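PDB 1UP3: putative cellulase CEL6 from Mycobacterium tuberculosis, which hydrolyses cellulose, probably cutting internal beta-1,4-glucosidic bonds as an endoglucanase of glycoside hydrolase family 6. Local coordinates for residues 90-93 with 94-98; 163-166 with 167-171; 268-271 with 272-276. One frame throughout, in Å; residues are numbered along the deposited sequence.

Contact 1: 90-93 with 94-98; sequences GFAT and GTDYR
Thr93 and Asp96 meet across the first turn of helix 94-108, where a hydroxyl, a carboxylate and a backbone N-H come together. Thr93 is the N-cap residue: its OG1 accepts from Asp96 N at 3.2 Å, and the bond is nearly straight (165° at the hydrogen). A chi1 of 67° sets OG1 between its own backbone N and carbonyl carbon, from where it can serve an N-H at the opening of the helix. Threonine suits the position because its short branch brings an acceptor close to the backbone. The Asp96 carboxylate lies beside the cap hydroxyl, with OD2 3.0 Å from Thr93 OG1, a weak bond at best; a negative charge at this end of a helix is probably favourable.

The inner side is the tight one. Tyr97 N donates to Thr93 O at 3.0 Å, the first full turn of the helix, while Phe91 CB rests on Asp96 CB at 4.0 Å. The Phe91 ring leans obliquely against that of Tyr97, CD2 to CD1 4.3 Å, and also meets Trp100. Tyr97 is buried; its hydroxyl is bonded to Glu118 and its ring also touches Leu139 of helix 130-147, so a large aromatic with one polar end fits well.

On the solvent side, at exposed Ala92 and Thr93, two waters take part. One water accepts from Ala92 N at 3.0 Å and donates to Asp96 OD2, bridging loop and helix. A second water lies 2.8 Å from Thr93 OG1 and gives Asp96 OD1 a weak bond. This is a threonine N-cap with an acidic residue three positions on, at the entry to a helix that follows a strand in the parallel beta/alpha fold of family 6.

Contact 2: 163-166 with 167-171; sequences RWLS and AEAMA. With BGC (beta-D-glucopyranose), chain B.
A hydrophobic staple joins Leu165, the residue before the N-cap, to Met170 in the first turn of helix 167-176, and Ser166 between them is the N-cap itself. The loop that ends here carries Arg163 and Trp164 of the glycan pocket. In the staple, Leu165 CD1 meets Met170 CE at 3.8 Å, the two side chains crossing at about a right angle. Met170 leaves the helix with CG anti to its N (chi1 -176°) and then bends at chi2 and chi3, which turns the methyl back to the leucine; a flexible thioether suits such a turn, and the same side chain also packs on Leu122 and Ala123. Leu165 CB also touches the methyl of Ala169, whose CB lies 3.3 Å from Ser166 OG; a small residue fits beside the cap.

The polar half lies beside it. Ser166 OG accepts from Ala169 N at 3.0 Å with 162° at the hydrogen, and Ser166 O takes Met170 N at 2.9 Å, nearly along the C=O axis. One small residue thus occupies two N-H groups of the first turn.

Before the staple the chain lines the glycan pocket, here occupied by a thio-linked substrate analogue. Arg163 forms a salt bridge with Glu197, and a glucose unit, also hydrogen-bonded to His161, lies over one face of the Trp164 indole. There the sugar atom C4 sits 3.8 Å above the ring plane, toward the rim.

Contact 3: 268-271 with 272-276; sequences GTCG and RGEPQ. With SO4 (sulfate ion), chain E.
Thr269 O accepts two backbone N-H groups, closing a type I' beta turn from Thr269 to Arg272 and the bend beyond it. Arg272 N reaches this oxygen at 3.0 Å from above the carbonyl plane, 36° out of it, whereas Glu274 N comes in at 3.1 Å in that plane, on a lone pair. Cys270 and Gly271 supply the positive phi angles that a type I' turn requires, and glycine adopts them readily; Gly273 has one too, just past the turn.

A sulfate, probably from the crystallisation liquor, binds at the turn. Thr269 OG1 donates to sulfate O3 at 2.8 Å, joined by Gly271 N on the same oxygen, and Gly273 N gives sulfate O2 another 2.8 Å bond. With no side chain on Gly271 or Gly273, these N-H groups are probably easier for the anion to approach.

Arg272 and Glu274 form a salt bridge, the arginine presenting NE and NH2 side-on, one to each carboxylate oxygen. A bend at chi3 (-54°) folds the guanidinium back, and Cys270 O lies over one of its faces. The loop is tied to its neighbours by the Cys270-Cys234 disulfide, while Arg272 NH2 also reaches Cys234 O and Glu274 OE1 also accepts from Asn235. Within the pair, NE points to Glu274 OE2 at 2.9 Å, almost straight at 170°.

In the fold
The three contacts shape loops around a distorted parallel beta/alpha barrel, and none touches another: centres lie about 26 Å apart for contacts 1 and 2, about 27 Å for contacts 1 and 3, and about 28 Å for contacts 2 and 3. Contact 2 enters the glycan pocket through Arg163 and Trp164; the Leu165 side chain is about 7 Å from the thio-sugar. Contact 3 lies near the bound glycan on another loop without touching it, Gly268 being about 8 Å from a glucose, and its disulfide partner Cys234 directly follows Trp233 of the pocket. Contacts 1 and 2 share an N-cap design at loop-to-helix junctions, whereas contact 3 is a turn.

Contact 1: 90-93 with 94-98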
loop_
_atom_site.group_PDB
_atom_site.type_symbol
_atom_site.label_atom_id
_atom_site.label_comp_id
_atom_site.label_asym_id
_atom_site.label_seq_id
_atom_site.Cartn_x
_atom_site.Cartn_y
_atom_site.Cartn_z
ATOM N N GLY A 90 7.705 -4.792 -12.082
ATOM C CA GLY A 90 8.835 -4.039 -11.581
ATOM C C GLY A 90 9.868 -3.726 -12.654
ATOM O O GLY A 90 9.808 -4.215 -13.805
ATOM N N PHE A 91 10.798 -2.876 -12.275
ATOM C CA PHE A 91 11.897 -2.506 -13.132
ATOM C C PHE A 91 12.869 -3.667 -13.323
ATOM O O PHE A 91 12.986 -4.561 -12.478
ATOM C CB PHE A 91 12.581 -1.250 -12.611
ATOM C CG PHE A 91 11.760 -0.033 -12.863
ATOM C CD1 PHE A 91 11.802 0.591 -14.109
ATOM C CD2 PHE A 91 10.916 0.455 -11.913
ATOM C CE1 PHE A 91 11.005 1.674 -14.387
ATOM C CE2 PHE A 91 10.110 1.549 -12.198
ATOM C CZ PHE A 91 10.163 2.148 -13.416
ATOM N N ALA A 92 13.596 -3.613 -14.427
ATOM C CA ALA A 92 14.475 -4.718 -14.782
ATOM C C ALA A 92 15.693 -4.819 -13.869
ATOM O O ALA A 92 16.067 -5.931 -13.497
ATOM C CB ALA A 92 14.904 -4.596 -16.227
ATOM N N THR A 93 16.285 -3.687 -13.495
ATOM C CA THR A 93 17.511 -3.667 -12.722
ATOM C C THR A 93 17.445 -2.639 -11.597
ATOM O O THR A 93 16.613 -1.728 -11.596
ATOM C CB THR A 93 18.720 -3.293 -13.599
ATOM O OG1 THR A 93 18.596 -1.938 -14.023
ATOM C CG2 THR A 93 18.780 -4.127 -14.850
ATOM N N GLY A 94 18.352 -2.777 -10.657
ATOM C CA GLY A 94 18.508 -1.822 -9.593
ATOM C C GLY A 94 18.859 -0.426 -10.065
ATOM O O GLY A 94 18.370 0.557 -9.508
ATOM N N THR A 95 19.698 -0.310 -11.107
ATOM C CA THR A 95 19.987 0.995 -11.692
ATOM C C THR A 95 18.712 1.728 -12.156
ATOM O O THR A 95 18.523 2.918 -11.896
ATOM C CB THR A 95 20.927 0.802 -12.859
ATOM O OG1 THR A 95 22.180 0.381 -12.349
ATOM C CG2 THR A 95 21.207 2.130 -13.551
ATOM N N ASP A 96 17.850 0.994 -12.841
ATOM C CA ASP A 96 16.591 1.538 -13.319
ATOM C C ASP A 96 15.741 1.965 -12.134
ATOM O O ASP A 96 15.153 3.047 -12.130
ATOM C CB ASP A 96 15.818 0.508 -14.124
ATOM C CG ASP A 96 16.469 0.133 -15.433
ATOM O OD1 ASP A 96 17.118 0.966 -16.070
ATOM O OD2 ASP A 96 16.381 -1.046 -15.876
ATOM N N TYR A 97 15.668 1.116 -11.110
ATOM C CA TYR A 97 14.825 1.431 -9.957
ATOM C C TYR A 97 15.331 2.694 -9.253
ATOM O O TYR A 97 14.545 3.564 -8.844
ATOM C CB TYR A 97 14.818 0.240 -8.983
ATOM C CG TYR A 97 13.867 0.437 -7.811
ATOM C CD1 TYR A 97 12.505 0.235 -7.973
ATOM C CD2 TYR A 97 14.315 0.896 -6.576
ATOM C CE1 TYR A 97 11.610 0.456 -6.963
ATOM C CE2 TYR A 97 13.396 1.106 -5.525
ATOM C CZ TYR A 97 12.059 0.882 -5.745
ATOM O OH TYR A 97 11.124 1.089 -4.748
ATOM N N ARG A 98 16.645 2.791 -9.098
ATOM C CA ARG A 98 17.171 3.998 -8.476
ATOM C C ARG A 98 16.846 5.268 -9.247
ATOM O O ARG A 98 16.551 6.321 -8.674
ATOM C CB ARG A 98 18.665 3.870 -8.223
ATOM C CG ARG A 98 19.025 2.804 -7.267
ATOM C CD ARG A 98 20.439 2.397 -7.471
ATOM N NE ARG A 98 21.278 3.109 -6.551
ATOM C CZ ARG A 98 21.696 2.555 -5.412
ATOM N NH1 ARG A 98 21.368 1.297 -5.115
ATOM N NH2 ARG A 98 22.438 3.244 -4.574
HETATM O O HOH W 1 13.214 -1.497 -16.539
HETATM O O HOH W 2 20.014 -0.906 -16.213
#

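Contact 2: 163-166 with 167-171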
loop_
_atom_site.group_PDB
_atom_site.type_symbol
_atom_site.label_atom_id
_atom_site.label_comp_id
_atom_site.label_asym_id
_atom_site.label_seq_id
_atom_site.Cartn_x
_atom_site.Cartn_y
_atom_site.Cartn_z
ATOM N N ARG A 163 1.020 -12.734 9.897
ATOM C CA ARG A 163 1.146 -14.172 9.620
ATOM C C ARG A 163 2.215 -14.465 8.553
ATOM O O ARG A 163 2.221 -15.522 7.935
ATOM C CB ARG A 163 -0.188 -14.784 9.216
ATOM C CG ARG A 163 -1.258 -14.530 10.207
ATOM C CD ARG A 163 -1.661 -15.659 11.104
ATOM N NE ARG A 163 -2.848 -15.215 11.859
ATOM C CZ ARG A 163 -4.111 -15.623 11.649
ATOM N NH1 ARG A 163 -4.432 -16.544 10.732
ATOM N NH2 ARG A 163 -5.077 -15.132 12.395
ATOM N N TRP A 164 3.101 -13.506 8.342
ATOM C CA TRP A 164 4.140 -13.626 7.329
ATOM C C TRP A 164 5.464 -13.811 8.061
ATOM O O TRP A 164 5.725 -14.928 8.537
ATOM C CB TRP A 164 4.091 -12.451 6.351
ATOM C CG TRP A 164 4.746 -12.739 5.051
ATOM C CD1 TRP A 164 5.696 -13.703 4.780
ATOM C CD2 TRP A 164 4.491 -12.083 3.811
ATOM N NE1 TRP A 164 6.036 -13.668 3.447
ATOM C CE2 TRP A 164 5.316 -12.684 2.832
ATOM C CE3 TRP A 164 3.639 -11.037 3.422
ATOM C CZ2 TRP A 164 5.314 -12.257 1.498
ATOM C CZ3 TRP A 164 3.662 -10.614 2.114
ATOM C CH2 TRP A 164 4.491 -11.223 1.175
ATOM N N LEU A 165 6.328 -12.803 8.153
ATOM C CA LEU A 165 7.551 -12.944 8.957
ATOM C C LEU A 165 7.218 -12.667 10.410
ATOM O O LEU A 165 6.241 -12.008 10.724
ATOM C CB LEU A 165 8.654 -11.984 8.493
ATOM C CG LEU A 165 9.114 -12.012 7.058
ATOM C CD1 LEU A 165 10.356 -11.127 6.954
ATOM C CD2 LEU A 165 9.387 -13.426 6.648
ATOM N N SER A 166 8.054 -13.149 11.324
ATOM C CA SER A 166 7.948 -12.737 12.692
ATOM C C SER A 166 8.276 -11.258 12.905
ATOM O O SER A 166 8.936 -10.624 12.069
ATOM C CB SER A 166 8.863 -13.565 13.576
ATOM O OG SER A 166 10.196 -13.144 13.379
ATOM N N ALA A 167 7.794 -10.722 14.015
ATOM C CA ALA A 167 8.077 -9.326 14.388
ATOM C C ALA A 167 9.588 -9.106 14.451
ATOM O O ALA A 167 10.092 -8.091 13.957
ATOM C CB ALA A 167 7.432 -8.936 15.692
ATOM N N GLU A 168 10.311 -10.069 15.015
ATOM C CA GLU A 168 11.759 -9.952 15.144
ATOM C C GLU A 168 12.449 -9.961 13.777
ATOM O O GLU A 168 13.367 -9.145 13.500
ATOM C CB GLU A 168 12.255 -11.102 16.026
ATOM C CG GLU A 168 11.756 -11.050 17.486
ATOM C CD GLU A 168 10.313 -11.582 17.792
ATOM O OE1 GLU A 168 9.539 -12.070 16.865
ATOM O OE2 GLU A 168 9.936 -11.548 19.030
ATOM N N ALA A 169 12.036 -10.862 12.901
ATOM C CA ALA A 169 12.609 -10.977 11.581
ATOM C C ALA A 169 12.339 -9.693 10.745
ATOM O O ALA A 169 13.256 -9.161 10.085
ATOM C CB ALA A 169 12.071 -12.204 10.867
ATOM N N MET A 170 11.122 -9.190 10.827
ATOM C CA MET A 170 10.770 -8.014 10.033
ATOM C C MET A 170 11.438 -6.773 10.641
ATOM O O MET A 170 11.925 -5.904 9.903
ATOM C CB MET A 170 9.265 -7.891 9.885
ATOM C CG MET A 170 8.831 -6.735 8.992
ATOM S SD MET A 170 9.659 -6.608 7.389
ATOM C CE MET A 170 8.695 -7.720 6.438
ATOM N N ALA A 171 11.507 -6.667 11.963
ATOM C CA ALA A 171 12.170 -5.514 12.565
ATOM C C ALA A 171 13.629 -5.468 12.133
ATOM O O ALA A 171 14.173 -4.385 11.922
ATOM C CB ALA A 171 12.074 -5.557 14.084
HETATM C C2 BGC B . 1.650 -14.961 3.262
HETATM C C3 BGC B . 1.073 -14.376 1.996
HETATM C C4 BGC B . 2.106 -14.270 0.868
HETATM C C5 BGC B . 2.900 -15.591 0.702
HETATM C C6 BGC B . 4.075 -15.405 -0.263
HETATM C C1 BGC B . 2.392 -16.240 2.909
HETATM O O2 BGC B . 0.592 -15.197 4.183
HETATM O O3 BGC B . 0.471 -13.111 2.293
HETATM O O4 BGC B . 1.468 -14.035 -0.336
HETATM O O5 BGC B . 3.399 -15.924 1.959
HETATM O O6 BGC B . 4.667 -16.686 -0.457
#

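Contact 3: 268-271 with 272-276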
loop_
_atom_site.group_PDB
_atom_site.type_symbol
_atom_site.label_atom_id
_atom_site.label_comp_id
_atom_site.label_asym_id
_atom_site.label_seq_id
_atom_site.Cartn_x
_atom_site.Cartn_y
_atom_site.Cartn_z
ATOM N N GLY A 268 -5.087 -11.212 -8.905
ATOM C CA GLY A 268 -4.414 -12.006 -9.922
ATOM C C GLY A 268 -5.322 -13.075 -10.519
ATOM O O GLY A 268 -6.490 -13.185 -10.174
ATOM N N THR A 269 -4.746 -13.906 -11.383
ATOM C CA THR A 269 -5.474 -15.010 -11.960
ATOM C C THR A 269 -5.816 -16.127 -10.955
ATOM O O THR A 269 -6.847 -16.810 -11.083
ATOM C CB THR A 269 -4.698 -15.542 -13.167
ATOM O OG1 THR A 269 -3.365 -15.856 -12.780
ATOM C CG2 THR A 269 -4.518 -14.514 -14.219
ATOM N N CYS A 270 -4.964 -16.280 -9.945
ATOM C CA CYS A 270 -5.274 -17.044 -8.724
ATOM C C CYS A 270 -5.550 -18.540 -8.981
ATOM O O CYS A 270 -6.247 -19.183 -8.215
ATOM C CB CYS A 270 -6.405 -16.351 -7.921
ATOM S SG CYS A 270 -5.953 -14.682 -7.316
ATOM N N GLY A 271 -5.031 -19.060 -10.089
ATOM C CA GLY A 271 -5.232 -20.462 -10.474
ATOM C C GLY A 271 -6.647 -20.799 -10.914
ATOM O O GLY A 271 -7.063 -21.980 -10.926
ATOM N N ARG A 272 -7.408 -19.767 -11.257
ATOM C CA ARG A 272 -8.826 -19.890 -11.580
ATOM C C ARG A 272 -9.206 -19.076 -12.820
ATOM O O ARG A 272 -10.391 -18.904 -13.128
ATOM C CB ARG A 272 -9.657 -19.425 -10.384
ATOM C CG ARG A 272 -9.653 -20.428 -9.253
ATOM C CD ARG A 272 -10.638 -20.086 -8.142
ATOM N NE ARG A 272 -10.426 -18.730 -7.638
ATOM C CZ ARG A 272 -9.649 -18.406 -6.594
ATOM N NH1 ARG A 272 -8.993 -19.325 -5.891
ATOM N NH2 ARG A 272 -9.518 -17.135 -6.243
ATOM N N GLY A 273 -8.215 -18.511 -13.513
ATOM C CA GLY A 273 -8.516 -17.740 -14.701
ATOM C C GLY A 273 -9.216 -16.417 -14.367
ATOM O O GLY A 273 -9.915 -15.855 -15.206
ATOM N N GLU A 274 -8.974 -15.903 -13.157
ATOM C CA GLU A 274 -9.543 -14.601 -12.744
ATOM C C GLU A 274 -8.795 -13.446 -13.397
ATOM O O GLU A 274 -7.775 -13.661 -14.070
ATOM C CB GLU A 274 -9.592 -14.511 -11.212
ATOM C CG GLU A 274 -10.687 -15.437 -10.702
ATOM C CD GLU A 274 -10.675 -15.751 -9.242
ATOM O OE1 GLU A 274 -9.687 -15.442 -8.539
ATOM O OE2 GLU A 274 -11.697 -16.346 -8.786
ATOM N N PRO A 275 -9.297 -12.212 -13.307
ATOM C CA PRO A 275 -8.645 -11.112 -14.028
ATOM C C PRO A 275 -7.219 -10.795 -13.571
ATOM O O PRO A 275 -6.845 -11.068 -12.420
ATOM C CB PRO A 275 -9.612 -9.944 -13.837
ATOM C CG PRO A 275 -10.918 -10.583 -13.564
ATOM C CD PRO A 275 -10.567 -11.771 -12.685
ATOM N N GLN A 276 -6.400 -10.314 -14.507
ATOM C CA GLN A 276 -4.979 -10.009 -14.205
ATOM C C GLN A 276 -4.903 -9.115 -12.959
ATOM O O GLN A 276 -5.779 -8.270 -12.729
ATOM C CB GLN A 276 -4.367 -9.291 -15.418
ATOM C CG GLN A 276 -2.899 -8.994 -15.374
ATOM C CD GLN A 276 -2.492 -7.885 -16.369
ATOM O OE1 GLN A 276 -3.306 -7.037 -16.749
ATOM N NE2 GLN A 276 -1.217 -7.880 -16.754
HETATM S S SO4 E . -4.038 -19.216 -13.791
HETATM O O1 SO4 E . -3.324 -18.794 -14.974
HETATM O O2 SO4 E . -5.444 -18.867 -13.890
HETATM O O3 SO4 E . -3.426 -18.684 -12.564
HETATM O O4 SO4 E . -3.885 -20.668 -13.544
#